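Local coordinates for protein transcriptional regulator (LacI family) (Clostridium acetobutylicum ATCC 824, PDB 3G85) that probably acts as a LacI-family transcription factor, binding regulatory DNA, with a periplasmic-binding-protein-like region of the kind that senses small effectors in this family, at residues A15-D21 against V48-T54; A71-I77 against P93-R99. All blocks are in the same frame, centred on the assembly; numbering follows the deposited sequence.

In the fold
Two strand pairs of one parallel sheet show how its edge and its interior are built from the same backbone pattern with different chemistry. Contact 1 pairs 13-19 with 46-52, one of the two edge strands, and is only partly buried; contact 2 joins 71-74 to 94-97 further in and has no exposed residue. Strands 13-19 and 71-74 lie side by side, so the two contacts, with centres about 11 Å apart, are stitched together by backbone bonds and by Trp-18 packing on Ala-75. Contact 1 ends its strand on a tyrosine and uses serine and threonine hydroxyls beyond it, whereas contact 2 relies there on an arginine; Asp-21 and Asn-76 hydrogen-bond between the two.

Contact 1 (A15-D21 against V48-T54); sequences ALYWSSD and VICPYKT
Tyr-52 turns one face of its ring to the backbone of Ser-19, and it has more surface buried by the contact than any other residue of 15-21 and 48-54. Ser-19 CA sits over that face in a CH-pi contact, 3.9 Å from the centroid, displaced toward the rim. The ring gets there because CG lies between the backbone N and the carbonyl carbon (chi1 70°), which swings it back across the neighbouring strand; on the way CE1 comes 3.5 Å from Tyr-17 CB. At its end the hydroxyl shares a water with Tyr-17 O and Ser-19 N, a bridge that serves two backbone groups of the same strand. These strands form the first beta-alpha-beta unit of the sheet, with helix 27-40 as the connection, and run parallel in register from Ala-15/Val-48 to Ser-19/Tyr-52. Cys-50 belongs to the same face as Tyr-17: its SG stands over the Tyr-17 ring at 4.6 Å from the centroid, a sulfur-aromatic contact, while its CB approaches CE1 of that ring at 3.7 Å. Its backbone is gripped from both ends, N to Leu-16 O and O from Trp-18 N. Past the last bridge Thr-54 takes over, its N donating to Ser-20 OG at 3.0 Å, and its OG1 lies 3.3 Å from Asp-21 CB, the two side chains crossing at about a right angle.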
# COMPACT_ATOMS: atom_id res chain seq x y z
N ALA A 15 3.14 -4.44 -19.60
CA ALA A 15 2.38 -3.23 -19.26
C ALA A 15 2.03 -3.22 -17.76
O ALA A 15 1.55 -4.23 -17.21
CB ALA A 15 1.11 -3.13 -20.11
N LEU A 16 2.27 -2.07 -17.13
CA LEU A 16 1.78 -1.84 -15.79
C LEU A 16 0.50 -1.01 -15.94
O LEU A 16 0.58 0.17 -16.30
CB LEU A 16 2.80 -1.08 -14.96
CG LEU A 16 2.39 -0.68 -13.54
CD1 LEU A 16 2.13 -1.92 -12.66
CD2 LEU A 16 3.44 0.23 -12.96
N TYR A 17 -0.64 -1.64 -15.68
CA TYR A 17 -1.91 -0.90 -15.68
C TYR A 17 -2.10 -0.18 -14.35
O TYR A 17 -2.10 -0.82 -13.31
CB TYR A 17 -3.05 -1.85 -15.96
CG TYR A 17 -3.10 -2.18 -17.42
CD1 TYR A 17 -3.74 -1.32 -18.31
CD2 TYR A 17 -2.44 -3.31 -17.93
CE1 TYR A 17 -3.78 -1.59 -19.67
CE2 TYR A 17 -2.45 -3.61 -19.30
CZ TYR A 17 -3.12 -2.72 -20.17
OH TYR A 17 -3.16 -2.96 -21.52
N TRP A 18 -2.31 1.14 -14.42
CA TRP A 18 -2.30 2.04 -13.26
C TRP A 18 -3.65 2.74 -13.11
O TRP A 18 -3.94 3.73 -13.82
CB TRP A 18 -1.19 3.10 -13.43
CG TRP A 18 -0.98 3.89 -12.17
CD1 TRP A 18 -1.49 5.12 -11.86
CD2 TRP A 18 -0.19 3.48 -11.04
NE1 TRP A 18 -1.07 5.49 -10.59
CE2 TRP A 18 -0.30 4.48 -10.06
CE3 TRP A 18 0.56 2.32 -10.74
CZ2 TRP A 18 0.38 4.42 -8.84
CZ3 TRP A 18 1.19 2.23 -9.49
CH2 TRP A 18 1.09 3.28 -8.55
N SER A 19 -4.47 2.21 -12.21
CA SER A 19 -5.81 2.76 -11.95
C SER A 19 -5.77 4.23 -11.44
O SER A 19 -4.90 4.62 -10.64
CB SER A 19 -6.50 1.87 -10.93
OG SER A 19 -7.82 2.33 -10.72
N SER A 20 -6.72 5.04 -11.91
CA SER A 20 -6.79 6.45 -11.49
C SER A 20 -7.12 6.62 -9.98
O SER A 20 -6.93 7.71 -9.42
CB SER A 20 -7.81 7.19 -12.39
OG SER A 20 -9.11 6.70 -12.13
N ASP A 21 -7.63 5.60 -9.32
CA ASP A 21 -7.92 5.78 -7.87
C ASP A 21 -6.65 5.74 -6.99
O ASP A 21 -6.69 6.15 -5.83
CB ASP A 21 -9.00 4.82 -7.36
CG ASP A 21 -8.62 3.35 -7.51
OD1 ASP A 21 -7.64 3.01 -8.21
OD2 ASP A 21 -9.33 2.52 -6.90
N VAL A 48 5.94 -0.51 -20.01
CA VAL A 48 5.11 0.59 -20.41
C VAL A 48 4.15 0.78 -19.24
O VAL A 48 3.81 -0.20 -18.58
CB VAL A 48 4.43 0.14 -21.70
CG1 VAL A 48 3.07 0.66 -21.84
CG2 VAL A 48 5.33 0.46 -22.89
N ILE A 49 3.82 2.03 -18.88
CA ILE A 49 2.81 2.29 -17.86
C ILE A 49 1.54 2.81 -18.57
O ILE A 49 1.61 3.77 -19.35
CB ILE A 49 3.33 3.29 -16.79
CG1 ILE A 49 4.61 2.77 -16.10
CG2 ILE A 49 2.24 3.63 -15.75
CD1 ILE A 49 5.37 3.90 -15.38
N CYS A 50 0.41 2.16 -18.30
CA CYS A 50 -0.89 2.46 -18.90
C CYS A 50 -1.88 2.94 -17.82
O CYS A 50 -2.59 2.12 -17.18
CB CYS A 50 -1.44 1.22 -19.60
SG CYS A 50 -0.37 0.57 -20.89
N PRO A 51 -1.95 4.26 -17.62
CA PRO A 51 -2.97 4.85 -16.74
C PRO A 51 -4.34 4.52 -17.33
O PRO A 51 -4.52 4.61 -18.56
CB PRO A 51 -2.69 6.36 -16.85
CG PRO A 51 -1.27 6.48 -17.29
CD PRO A 51 -1.10 5.31 -18.24
N TYR A 52 -5.26 4.08 -16.51
CA TYR A 52 -6.63 3.91 -16.93
C TYR A 52 -7.57 4.35 -15.83
O TYR A 52 -7.21 4.41 -14.66
CB TYR A 52 -6.88 2.46 -17.33
CG TYR A 52 -6.88 1.51 -16.16
CD1 TYR A 52 -5.67 0.98 -15.68
CD2 TYR A 52 -8.07 1.09 -15.56
CE1 TYR A 52 -5.67 0.10 -14.58
CE2 TYR A 52 -8.07 0.23 -14.47
CZ TYR A 52 -6.87 -0.27 -13.99
OH TYR A 52 -6.84 -1.16 -12.91
N LYS A 53 -8.81 4.67 -16.20
CA LYS A 53 -9.77 5.17 -15.24
C LYS A 53 -10.32 4.03 -14.38
O LYS A 53 -10.53 2.95 -14.88
CB LYS A 53 -10.89 5.89 -16.02
CG LYS A 53 -11.95 6.56 -15.20
CD LYS A 53 -12.83 7.37 -16.20
CE LYS A 53 -14.24 7.65 -15.67
NZ LYS A 53 -14.22 8.15 -14.26
N THR A 54 -10.50 4.28 -13.09
CA THR A 54 -11.08 3.28 -12.18
C THR A 54 -12.25 2.54 -12.85
O THR A 54 -13.09 3.17 -13.48
CB THR A 54 -11.61 3.96 -10.90
OG1 THR A 54 -10.53 4.65 -10.25
CG2 THR A 54 -12.21 2.94 -9.94
O HOH W 1 -4.44 -0.62 -11.45

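Contact 2 (A71-I77 against P93-R99); sequences AAIIANI and PIILFNR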
# COMPACT_ATOMS: atom_id res chain seq x y z
N ALA A 71 2.67 -9.28 -21.49
CA ALA A 71 2.27 -9.55 -20.11
C ALA A 71 1.76 -8.25 -19.50
O ALA A 71 2.04 -7.15 -20.01
CB ALA A 71 3.47 -10.07 -19.31
N ALA A 72 1.00 -8.37 -18.42
CA ALA A 72 0.53 -7.17 -17.73
C ALA A 72 0.60 -7.38 -16.23
O ALA A 72 0.43 -8.50 -15.75
CB ALA A 72 -0.90 -6.86 -18.12
N ILE A 73 0.80 -6.28 -15.51
CA ILE A 73 0.73 -6.26 -14.05
C ILE A 73 -0.35 -5.23 -13.76
O ILE A 73 -0.27 -4.10 -14.29
CB ILE A 73 2.04 -5.71 -13.44
CG1 ILE A 73 3.26 -6.56 -13.86
CG2 ILE A 73 1.91 -5.69 -11.93
CD1 ILE A 73 4.62 -5.84 -13.72
N ILE A 74 -1.32 -5.58 -12.92
CA ILE A 74 -2.37 -4.61 -12.55
C ILE A 74 -2.09 -4.12 -11.17
O ILE A 74 -2.16 -4.90 -10.23
CB ILE A 74 -3.76 -5.23 -12.53
CG1 ILE A 74 -3.98 -6.20 -13.70
CG2 ILE A 74 -4.80 -4.08 -12.44
CD1 ILE A 74 -3.71 -5.68 -15.11
N ALA A 75 -1.78 -2.83 -11.05
CA ALA A 75 -1.36 -2.24 -9.77
C ALA A 75 -2.43 -2.28 -8.67
O ALA A 75 -2.12 -2.55 -7.50
CB ALA A 75 -0.85 -0.82 -9.98
N ASN A 76 -3.69 -1.98 -9.03
CA ASN A 76 -4.78 -1.97 -8.05
C ASN A 76 -6.10 -2.30 -8.71
O ASN A 76 -6.87 -1.39 -9.06
CB ASN A 76 -4.87 -0.58 -7.32
CG ASN A 76 -6.03 -0.52 -6.32
OD1 ASN A 76 -6.23 -1.46 -5.53
ND2 ASN A 76 -6.80 0.58 -6.35
N ILE A 77 -6.36 -3.59 -8.95
CA ILE A 77 -7.55 -3.97 -9.70
C ILE A 77 -8.80 -3.73 -8.83
O ILE A 77 -8.77 -3.98 -7.63
CB ILE A 77 -7.45 -5.43 -10.21
CG1 ILE A 77 -8.52 -5.68 -11.29
CG2 ILE A 77 -7.45 -6.46 -9.02
CD1 ILE A 77 -8.18 -6.80 -12.25
N PRO A 93 -0.05 -13.44 -19.83
CA PRO A 93 0.06 -13.59 -18.38
C PRO A 93 -0.27 -12.26 -17.70
O PRO A 93 0.22 -11.20 -18.15
CB PRO A 93 1.53 -13.89 -18.16
CG PRO A 93 2.05 -14.33 -19.51
CD PRO A 93 1.25 -13.59 -20.50
N ILE A 94 -1.05 -12.33 -16.62
CA ILE A 94 -1.43 -11.16 -15.83
C ILE A 94 -1.08 -11.39 -14.37
O ILE A 94 -1.46 -12.39 -13.78
CB ILE A 94 -2.95 -10.85 -15.91
CG1 ILE A 94 -3.38 -10.56 -17.37
CG2 ILE A 94 -3.32 -9.70 -14.94
CD1 ILE A 94 -4.81 -10.07 -17.56
N ILE A 95 -0.34 -10.45 -13.80
CA ILE A 95 -0.00 -10.48 -12.37
C ILE A 95 -0.85 -9.44 -11.63
O ILE A 95 -0.86 -8.26 -12.00
CB ILE A 95 1.47 -10.16 -12.17
CG1 ILE A 95 2.30 -11.07 -13.06
CG2 ILE A 95 1.89 -10.37 -10.71
CD1 ILE A 95 3.70 -10.83 -12.92
N LEU A 96 -1.56 -9.87 -10.60
CA LEU A 96 -2.29 -8.95 -9.75
C LEU A 96 -1.37 -8.50 -8.63
O LEU A 96 -0.70 -9.32 -8.02
CB LEU A 96 -3.52 -9.63 -9.16
CG LEU A 96 -4.49 -10.19 -10.21
CD1 LEU A 96 -5.75 -10.78 -9.47
CD2 LEU A 96 -4.87 -9.09 -11.17
N PHE A 97 -1.36 -7.20 -8.36
CA PHE A 97 -0.55 -6.67 -7.28
C PHE A 97 -1.41 -6.53 -6.03
O PHE A 97 -2.44 -5.81 -6.03
CB PHE A 97 0.03 -5.32 -7.73
CG PHE A 97 1.16 -4.83 -6.89
CD1 PHE A 97 2.47 -5.06 -7.28
CD2 PHE A 97 0.92 -4.10 -5.72
CE1 PHE A 97 3.55 -4.59 -6.52
CE2 PHE A 97 2.01 -3.63 -4.94
CZ PHE A 97 3.32 -3.90 -5.36
N ASN A 98 -1.00 -7.21 -4.97
CA ASN A 98 -1.69 -7.25 -3.68
C ASN A 98 -3.16 -7.67 -3.74
O ASN A 98 -4.03 -7.00 -3.17
CB ASN A 98 -1.55 -5.88 -2.96
CG ASN A 98 -1.49 -6.03 -1.45
OD1 ASN A 98 -1.23 -7.11 -0.91
ND2 ASN A 98 -1.73 -4.92 -0.75
N ARG A 99 -3.44 -8.76 -4.46
CA ARG A 99 -4.74 -9.39 -4.46
C ARG A 99 -4.49 -10.83 -4.54
O ARG A 99 -3.95 -11.28 -5.55
CB ARG A 99 -5.50 -9.11 -5.75
CG ARG A 99 -5.89 -7.79 -5.93
CD ARG A 99 -7.20 -7.48 -5.19
NE ARG A 99 -7.51 -6.11 -5.61
CZ ARG A 99 -6.78 -5.05 -5.30
NH1 ARG A 99 -5.71 -5.17 -4.50
NH2 ARG A 99 -7.13 -3.86 -5.77
O HOH W 2 -4.26 -5.43 -8.16
O HOH W 3 -10.18 -6.04 -5.82
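Arg-99 reaches across to the turn after strand 71-74, where its NH2 donates to Asn-76 OD1 at 2.6 Å. The same nitrogen also meets Ile-77 O, but the 2.5 Å between NH2 and that oxygen is shorter than normal and its exact value doubtful. Asn-76 OD1 lies practically in the guanidinium plane, yet the amide is turned 75° against that plane, so NH2 meets the oxygen from above the carbonyl plane. A bend at chi2 (-83°) folds the arginine chain back toward the turn, bringing NE to within 3.4 Å of Ile-77 CG2. The one N-H of NE is shared between a water, the nearer acceptor at 2.7 Å from NE, and Ile-77 O, a weak, long one; the water also donates to Ile-77 O. NH1 is occupied by Asn-98 O, so all three guanidinium nitrogens have a partner. Asn-76 OD1 also accepts from Asn-139 ND2, Asn-76 ND2 bonds Asp-21 OD1, and Asn-98 OD1 takes Val-109 N and Asn-111 ND2. A second water bridges the two segments just past the last strand bond: it donates to Ile-74 O and Phe-97 O and accepts from Ile-77 N, lying over the guanidinium face.

Ala-72 and Ile-74 each donate across, to Pro-93 O and Ile-95 O, and accept from Ile-95 N and Phe-97 N. Beside these bonds Ile-74 CG1 packs on Ile-94 CG2 at 3.8 Å and on Leu-96 CD2 at 3.9 Å, lying side by side with the leucine.

The two strands and helix 79-87 between them form a beta-alpha-beta unit. That helix covers the face of Ile-94 and Leu-96 through Leu-82 and Leu-85, helix 245-260 packs on Ile-73 and Ile-95, and strands 13-19 and 105-109 flank the pair.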